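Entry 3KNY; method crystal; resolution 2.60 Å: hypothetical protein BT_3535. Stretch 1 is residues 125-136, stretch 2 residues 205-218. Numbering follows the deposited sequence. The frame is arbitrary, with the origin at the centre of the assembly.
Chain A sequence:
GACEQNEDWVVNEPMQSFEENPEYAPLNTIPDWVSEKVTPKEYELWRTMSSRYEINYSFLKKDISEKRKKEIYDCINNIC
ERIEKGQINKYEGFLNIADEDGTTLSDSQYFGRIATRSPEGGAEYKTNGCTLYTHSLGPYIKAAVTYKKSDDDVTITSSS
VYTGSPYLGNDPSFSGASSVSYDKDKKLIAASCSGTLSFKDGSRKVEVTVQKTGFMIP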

# COMPACT_ATOMS: atom_id res chain seq x y z
N TYR A 125 13.51 2.46 -14.45
CA TYR A 125 14.01 1.86 -13.20
C TYR A 125 13.54 2.62 -11.96
O TYR A 125 14.08 3.70 -11.65
CB TYR A 125 15.54 1.84 -13.22
CG TYR A 125 16.12 0.52 -13.69
CD1 TYR A 125 16.03 -0.62 -12.87
CD2 TYR A 125 16.78 0.41 -14.93
CE1 TYR A 125 16.56 -1.83 -13.28
CE2 TYR A 125 17.31 -0.80 -15.35
CZ TYR A 125 17.21 -1.93 -14.52
OH TYR A 125 17.73 -3.14 -14.91
N LYS A 126 12.61 2.04 -11.21
CA LYS A 126 11.94 2.77 -10.13
C LYS A 126 11.98 2.09 -8.75
O LYS A 126 11.99 0.88 -8.66
CB LYS A 126 10.46 2.99 -10.51
CG LYS A 126 10.21 3.46 -11.95
CD LYS A 126 9.00 4.40 -12.10
CE LYS A 126 7.66 3.72 -12.04
NZ LYS A 126 6.54 4.71 -11.88
N THR A 127 11.94 2.90 -7.70
CA THR A 127 11.69 2.45 -6.33
C THR A 127 10.33 2.91 -5.86
O THR A 127 9.90 4.01 -6.17
CB THR A 127 12.72 3.00 -5.35
OG1 THR A 127 14.03 2.79 -5.88
CG2 THR A 127 12.64 2.25 -4.03
N ASN A 128 9.63 2.07 -5.12
CA ASN A 128 8.38 2.46 -4.50
C ASN A 128 8.33 1.71 -3.18
O ASN A 128 9.10 0.80 -2.94
CB ASN A 128 7.17 2.13 -5.39
CG ASN A 128 5.82 2.72 -4.86
OD1 ASN A 128 4.77 2.07 -4.92
ND2 ASN A 128 5.86 3.95 -4.33
N GLY A 129 7.45 2.12 -2.31
CA GLY A 129 7.46 1.64 -0.95
C GLY A 129 6.07 1.68 -0.41
O GLY A 129 5.15 2.09 -1.07
N CYS A 130 5.92 1.28 0.83
CA CYS A 130 4.61 0.91 1.29
C CYS A 130 4.58 0.67 2.79
O CYS A 130 5.38 -0.09 3.30
CB CYS A 130 4.36 -0.39 0.58
SG CYS A 130 2.85 -0.78 0.83
N THR A 131 3.68 1.31 3.53
CA THR A 131 3.67 1.09 4.97
C THR A 131 2.67 0.03 5.24
O THR A 131 1.48 0.25 5.05
CB THR A 131 3.34 2.34 5.74
OG1 THR A 131 4.38 3.29 5.52
CG2 THR A 131 3.25 2.05 7.23
N LEU A 132 3.14 -1.13 5.69
CA LEU A 132 2.28 -2.28 5.88
C LEU A 132 1.57 -2.22 7.21
O LEU A 132 0.48 -2.78 7.33
CB LEU A 132 3.05 -3.58 5.79
CG LEU A 132 3.56 -3.95 4.40
CD1 LEU A 132 4.35 -5.26 4.51
CD2 LEU A 132 2.39 -4.07 3.41
N TYR A 133 2.16 -1.56 8.19
CA TYR A 133 1.60 -1.57 9.53
C TYR A 133 2.21 -0.47 10.37
O TYR A 133 3.38 -0.14 10.20
CB TYR A 133 1.81 -2.93 10.20
CG TYR A 133 1.52 -2.95 11.68
CD1 TYR A 133 0.23 -2.99 12.14
CD2 TYR A 133 2.54 -2.91 12.61
CE1 TYR A 133 -0.05 -3.00 13.50
CE2 TYR A 133 2.28 -2.92 13.97
CZ TYR A 133 0.98 -2.96 14.40
OH TYR A 133 0.70 -2.95 15.74
N THR A 134 1.40 0.11 11.26
CA THR A 134 1.87 1.15 12.20
C THR A 134 1.25 0.93 13.54
O THR A 134 0.05 0.95 13.65
CB THR A 134 1.51 2.57 11.75
OG1 THR A 134 2.02 2.80 10.43
CG2 THR A 134 2.12 3.55 12.68
N HIS A 135 2.06 0.69 14.55
CA HIS A 135 1.52 0.46 15.88
C HIS A 135 1.09 1.82 16.44
O HIS A 135 1.68 2.86 16.10
CB HIS A 135 2.55 -0.21 16.79
CG HIS A 135 1.97 -0.72 18.07
ND1 HIS A 135 1.67 0.11 19.14
CD2 HIS A 135 1.64 -1.97 18.47
CE1 HIS A 135 1.16 -0.61 20.12
NE2 HIS A 135 1.12 -1.87 19.74
N SER A 136 0.07 1.81 17.29
CA SER A 136 -0.43 3.05 17.89
C SER A 136 0.68 3.77 18.60
O SER A 136 0.73 4.99 18.57
CB SER A 136 -1.58 2.82 18.84
OG SER A 136 -1.22 1.88 19.83
N LYS A 205 7.96 -5.08 27.08
CA LYS A 205 8.25 -5.63 25.75
C LYS A 205 6.91 -5.80 25.03
O LYS A 205 5.95 -6.30 25.60
CB LYS A 205 9.00 -6.97 25.83
CG LYS A 205 10.40 -6.93 26.55
N VAL A 206 6.81 -5.33 23.80
CA VAL A 206 5.59 -5.54 23.03
C VAL A 206 5.93 -6.48 21.88
O VAL A 206 6.93 -6.27 21.20
CB VAL A 206 5.01 -4.20 22.48
CG1 VAL A 206 3.76 -4.42 21.63
CG2 VAL A 206 4.72 -3.27 23.62
N GLU A 207 5.12 -7.50 21.66
CA GLU A 207 5.27 -8.34 20.49
C GLU A 207 3.98 -8.41 19.74
O GLU A 207 2.95 -8.71 20.33
CB GLU A 207 5.69 -9.74 20.87
CG GLU A 207 7.10 -9.80 21.42
CD GLU A 207 7.68 -11.19 21.43
OE1 GLU A 207 6.98 -12.20 21.06
OE2 GLU A 207 8.88 -11.24 21.79
N VAL A 208 4.03 -8.15 18.43
CA VAL A 208 2.82 -8.17 17.62
C VAL A 208 3.08 -9.06 16.42
O VAL A 208 4.08 -8.89 15.73
CB VAL A 208 2.44 -6.75 17.13
CG1 VAL A 208 1.10 -6.76 16.42
CG2 VAL A 208 2.40 -5.81 18.29
N THR A 209 2.18 -10.02 16.19
CA THR A 209 2.24 -10.86 15.01
C THR A 209 1.51 -10.06 13.98
O THR A 209 0.41 -9.61 14.26
CB THR A 209 1.60 -12.24 15.25
OG1 THR A 209 2.36 -12.91 16.24
CG2 THR A 209 1.66 -13.08 14.01
N VAL A 210 2.15 -9.83 12.84
CA VAL A 210 1.60 -8.98 11.80
C VAL A 210 1.51 -9.70 10.46
O VAL A 210 2.50 -10.20 9.95
CB VAL A 210 2.44 -7.74 11.60
CG1 VAL A 210 1.86 -6.89 10.47
CG2 VAL A 210 2.54 -6.95 12.93
N GLN A 211 0.32 -9.75 9.88
CA GLN A 211 0.13 -10.34 8.56
C GLN A 211 -0.61 -9.30 7.72
O GLN A 211 -1.80 -9.10 7.92
CB GLN A 211 -0.67 -11.62 8.66
CG GLN A 211 0.00 -12.70 9.43
CD GLN A 211 -0.90 -13.92 9.62
OE1 GLN A 211 -1.74 -13.96 10.47
NE2 GLN A 211 -0.70 -14.90 8.81
N LYS A 212 0.10 -8.64 6.79
CA LYS A 212 -0.48 -7.57 5.98
C LYS A 212 -0.02 -7.58 4.53
O LYS A 212 1.03 -8.13 4.23
CB LYS A 212 -0.14 -6.20 6.59
CG LYS A 212 -0.73 -6.02 7.96
CD LYS A 212 -1.60 -4.81 8.08
CE LYS A 212 -2.87 -5.17 8.76
NZ LYS A 212 -3.79 -4.04 8.89
N THR A 213 -0.80 -6.96 3.65
CA THR A 213 -0.45 -6.87 2.24
C THR A 213 -0.73 -5.46 1.72
O THR A 213 -1.77 -4.88 1.96
CB THR A 213 -1.23 -7.90 1.40
OG1 THR A 213 -0.87 -9.22 1.81
CG2 THR A 213 -0.91 -7.77 -0.08
N GLY A 214 0.25 -4.92 1.02
CA GLY A 214 0.12 -3.65 0.39
C GLY A 214 0.37 -3.80 -1.10
O GLY A 214 1.24 -4.58 -1.53
N PHE A 215 -0.41 -3.05 -1.88
CA PHE A 215 -0.33 -3.06 -3.32
C PHE A 215 0.22 -1.75 -3.84
O PHE A 215 0.06 -0.70 -3.23
CB PHE A 215 -1.70 -3.36 -3.93
CG PHE A 215 -2.19 -4.76 -3.67
CD1 PHE A 215 -2.90 -5.06 -2.53
CD2 PHE A 215 -1.88 -5.80 -4.55
CE1 PHE A 215 -3.34 -6.37 -2.28
CE2 PHE A 215 -2.30 -7.10 -4.32
CZ PHE A 215 -3.04 -7.38 -3.17
N MSE A 216 0.88 -1.82 -4.99
CA MSE A 216 1.50 -0.66 -5.57
C MSE A 216 1.23 -0.60 -7.08
O MSE A 216 1.45 -1.59 -7.80
CB MSE A 216 2.99 -0.72 -5.29
CG MSE A 216 3.31 -0.51 -3.84
SE MSE A 216 5.16 -0.84 -3.44
CE MSE A 216 5.15 -2.76 -3.21
N ILE A 217 0.72 0.54 -7.56
CA ILE A 217 0.63 0.74 -9.01
C ILE A 217 2.05 1.08 -9.44
O ILE A 217 2.57 2.14 -9.09
CB ILE A 217 -0.34 1.87 -9.44
CG1 ILE A 217 -1.78 1.54 -9.04
CG2 ILE A 217 -0.26 2.05 -10.98
CD1 ILE A 217 -2.85 2.44 -9.69
N PRO A 218 2.69 0.18 -10.20
CA PRO A 218 4.07 0.39 -10.62
C PRO A 218 4.23 1.62 -11.49
O PRO A 218 3.33 1.87 -12.30
CB PRO A 218 4.41 -0.86 -11.44
CG PRO A 218 3.15 -1.61 -11.61
CD PRO A 218 2.05 -0.96 -10.87
OXT PRO A 218 5.22 2.36 -11.42

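Strands 125-134 and 205-217 run roughly antiparallel, their N-to-C directions 153° apart and their axes no closer than 6.8 Å. That spacing is too wide for backbone pairing, and no main-chain hydrogen bond links them; the contact is made largely by side chains and buries 600 Å² in all. The register is closest at L132 and K212, whose CA atoms lie 6.0 Å apart, and opens to 8.9 Å between the CA atoms of H135 and V208.

The polar component is a single salt bridge. K126 NZ lies 2.7 Å from P218 OXT, pairing the lysine ammonium with the C-terminal carboxylate. The associated hydrogen bond is weak, and the position of OXT is less certain than the short distance suggests.

Apolar packing accounts for most of the rest. On stretch 2, V206, V208, V210 and K212 alternate with residues out of reach, as expected of a strand presenting one side, and each directs its CA-to-CB bond toward stretch 1. V210 meets Y133 twice: its CG1 is 4.0 Å from Y133 CB, while its CG2 stands 4.2 Å from the centroid of the Y133 ring and 16° off the ring normal, a CH-pi contact over one face. V208 CG1 approaches the same ring obliquely, 4.3 Å from Y133 CZ, and V208 CG2 reaches the edge of the H135 ring, 3.9 Å from H135 CD2.

Near the other end, selenomethionine M216 packs its SE 4.1 Å from C130 CB. G214 fits beside it because it lacks a side chain: C130 SG is 4.0 Å from G214 CA, and an ideal CB on the glycine would fall 2.6 Å from that sulfur, a clash. L132 CD2 also closes on this backbone, 3.3 Å from G214 N.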